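Local coordinates for protein possible metal-dependent hydrolase (PDB 3RPC) that probably hydrolyses its substrate with a pair of zinc ions, as a member of the metallo-beta-lactamase superfamily, at residues Ile19-Phe24 and Phe155-Glu160. Residues are numbered along the deposited sequence.
Sequences IKNTTF and FEAADE
A hairpin turn and a strand-end turn, one from each sheet of a metallo-beta-lactamase-type sandwich, face each other across a side-chain-filled gap remote from the zinc ions. Ile-19 to Thr-22 forms the type II' turn of a two-residue beta hairpin, closed by Ile-19 N to Thr-22 O (2.9 Å) and Thr-22 N to Ile-19 O (3.0 Å), with Lys-20 at phi/psi 59/-127. Ala-157 to Glu-160 makes a type II turn, Asp-159 having positive phi. The closest CA atoms, of Ile-19 and Glu-160, remain 7.4 Å apart. Ile-19 (mt) is the central bump: its CD1 lies 3.7 Å from Phe-155 CB, while CG2 rests in the shallow dip formed by Ala-157 CB (4.0 Å) and Glu-160 CG (3.9 Å). Deeper inside, Phe-155 presents its edge to one face of Phe-24, centroids 5.1 Å apart and planes at 55°. Toward the solvent, Lys-20 reaches across, and its NZ donates hydrogen bonds to Ala-158 O and Glu-160 OE2, each at 2.9 Å, the second also a salt bridge; Glu-160 OE1 is hydrogen-bonded to Thr-5 OG1. Strand 22-26 pairs with strand 14-19, and strand 152-156 lies between strands 123-128 and 163-165; Leu-125 touches both phenylalanines, and Leu-17 packs on Phe-155.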
loop_
_atom_site.group_PDB
_atom_site.type_symbol
_atom_site.label_atom_id
_atom_site.label_comp_id
_atom_site.label_asym_id
_atom_site.label_seq_id
_atom_site.Cartn_x
_atom_site.Cartn_y
_atom_site.Cartn_z
ATOM N N ILE A 19 10.696 -1.521 -24.494
ATOM C CA ILE A 19 10.513 -2.957 -24.375
ATOM C C ILE A 19 9.816 -3.348 -25.657
ATOM O O ILE A 19 8.731 -2.848 -25.952
ATOM C CB ILE A 19 9.629 -3.328 -23.180
ATOM C CG1 ILE A 19 10.258 -2.853 -21.874
ATOM C CG2 ILE A 19 9.403 -4.834 -23.126
ATOM C CD1 ILE A 19 9.351 -3.079 -20.663
ATOM N N LYS A 20 10.455 -4.217 -26.434
ATOM C CA LYS A 20 9.948 -4.552 -27.759
ATOM C C LYS A 20 9.848 -3.287 -28.614
ATOM O O LYS A 20 10.827 -2.549 -28.734
ATOM C CB LYS A 20 8.617 -5.297 -27.650
ATOM C CG LYS A 20 8.794 -6.796 -27.364
ATOM C CD LYS A 20 7.673 -7.368 -26.512
ATOM C CE LYS A 20 7.676 -8.898 -26.517
ATOM N NZ LYS A 20 9.034 -9.503 -26.656
ATOM N N ASN A 21 8.688 -3.021 -29.203
ATOM C CA ASN A 21 8.510 -1.821 -30.019
ATOM C C ASN A 21 7.815 -0.689 -29.269
ATOM O O ASN A 21 7.350 0.272 -29.876
ATOM C CB ASN A 21 7.728 -2.134 -31.298
ATOM C CG ASN A 21 8.424 -3.153 -32.175
ATOM O OD1 ASN A 21 7.800 -4.101 -32.655
ATOM N ND2 ASN A 21 9.720 -2.966 -32.391
ATOM N N THR A 22 7.742 -0.803 -27.946
ATOM C CA THR A 22 7.062 0.209 -27.153
ATOM C C THR A 22 8.052 0.987 -26.303
ATOM O O THR A 22 8.832 0.394 -25.559
ATOM C CB THR A 22 6.002 -0.426 -26.235
ATOM O OG1 THR A 22 4.951 -0.973 -27.042
ATOM C CG2 THR A 22 5.421 0.612 -25.284
ATOM N N THR A 23 8.021 2.312 -26.418
ATOM C CA THR A 23 8.861 3.144 -25.571
ATOM C C THR A 23 8.007 3.969 -24.610
ATOM O O THR A 23 7.172 4.759 -25.036
ATOM C CB THR A 23 9.756 4.068 -26.405
ATOM O OG1 THR A 23 10.681 3.276 -27.164
ATOM C CG2 THR A 23 10.539 5.020 -25.511
ATOM N N PHE A 24 8.238 3.778 -23.313
ATOM C CA PHE A 24 7.565 4.525 -22.272
ATOM C C PHE A 24 8.424 5.692 -21.816
ATOM O O PHE A 24 9.564 5.494 -21.380
ATOM C CB PHE A 24 7.321 3.631 -21.048
ATOM C CG PHE A 24 6.449 2.437 -21.317
ATOM C CD1 PHE A 24 5.062 2.551 -21.285
ATOM C CD2 PHE A 24 7.008 1.196 -21.584
ATOM C CE1 PHE A 24 4.250 1.449 -21.519
ATOM C CE2 PHE A 24 6.199 0.081 -21.820
ATOM C CZ PHE A 24 4.820 0.211 -21.782
ATOM N N PHE A 155 6.951 -3.939 -15.121
ATOM C CA PHE A 155 6.707 -4.161 -16.553
ATOM C C PHE A 155 7.100 -5.600 -16.901
ATOM O O PHE A 155 8.235 -6.014 -16.655
ATOM C CB PHE A 155 7.541 -3.215 -17.435
ATOM C CG PHE A 155 7.304 -1.746 -17.189
ATOM C CD1 PHE A 155 6.533 -0.998 -18.071
ATOM C CD2 PHE A 155 7.882 -1.104 -16.108
ATOM C CE1 PHE A 155 6.338 0.360 -17.869
ATOM C CE2 PHE A 155 7.690 0.259 -15.898
ATOM C CZ PHE A 155 6.910 0.990 -16.774
ATOM N N GLU A 156 6.165 -6.359 -17.464
ATOM C CA GLU A 156 6.425 -7.729 -17.894
ATOM C C GLU A 156 6.088 -7.885 -19.368
ATOM O O GLU A 156 5.137 -7.280 -19.855
ATOM C CB GLU A 156 5.576 -8.712 -17.095
ATOM C CG GLU A 156 5.911 -8.754 -15.625
ATOM C CD GLU A 156 4.959 -9.636 -14.841
ATOM O OE1 GLU A 156 3.816 -9.839 -15.304
ATOM O OE2 GLU A 156 5.353 -10.133 -13.771
ATOM N N ALA A 157 6.864 -8.701 -20.073
ATOM C CA ALA A 157 6.561 -9.022 -21.470
ATOM C C ALA A 157 7.286 -10.304 -21.857
ATOM O O ALA A 157 8.314 -10.640 -21.267
ATOM C CB ALA A 157 6.966 -7.870 -22.392
ATOM N N ALA A 158 6.756 -11.016 -22.846
ATOM C CA ALA A 158 7.311 -12.308 -23.237
ATOM C C ALA A 158 8.774 -12.215 -23.644
ATOM O O ALA A 158 9.134 -11.418 -24.512
ATOM C CB ALA A 158 6.489 -12.911 -24.370
ATOM N N ASP A 159 9.616 -13.024 -22.999
ATOM C CA ASP A 159 11.030 -13.130 -23.358
ATOM C C ASP A 159 11.806 -11.852 -23.090
ATOM O O ASP A 159 12.899 -11.657 -23.627
ATOM C CB ASP A 159 11.175 -13.527 -24.826
ATOM C CG ASP A 159 10.404 -14.782 -25.161
ATOM O OD1 ASP A 159 10.515 -15.769 -24.402
ATOM O OD2 ASP A 159 9.674 -14.776 -26.171
ATOM N N GLU A 160 11.244 -10.988 -22.250
ATOM C CA GLU A 160 11.901 -9.742 -21.892
ATOM C C GLU A 160 12.183 -9.741 -20.395
ATOM O O GLU A 160 11.473 -10.390 -19.631
ATOM C CB GLU A 160 11.005 -8.548 -22.240
ATOM C CG GLU A 160 10.590 -8.458 -23.705
ATOM C CD GLU A 160 11.778 -8.221 -24.611
ATOM O OE1 GLU A 160 12.836 -7.792 -24.099
ATOM O OE2 GLU A 160 11.662 -8.474 -25.830
#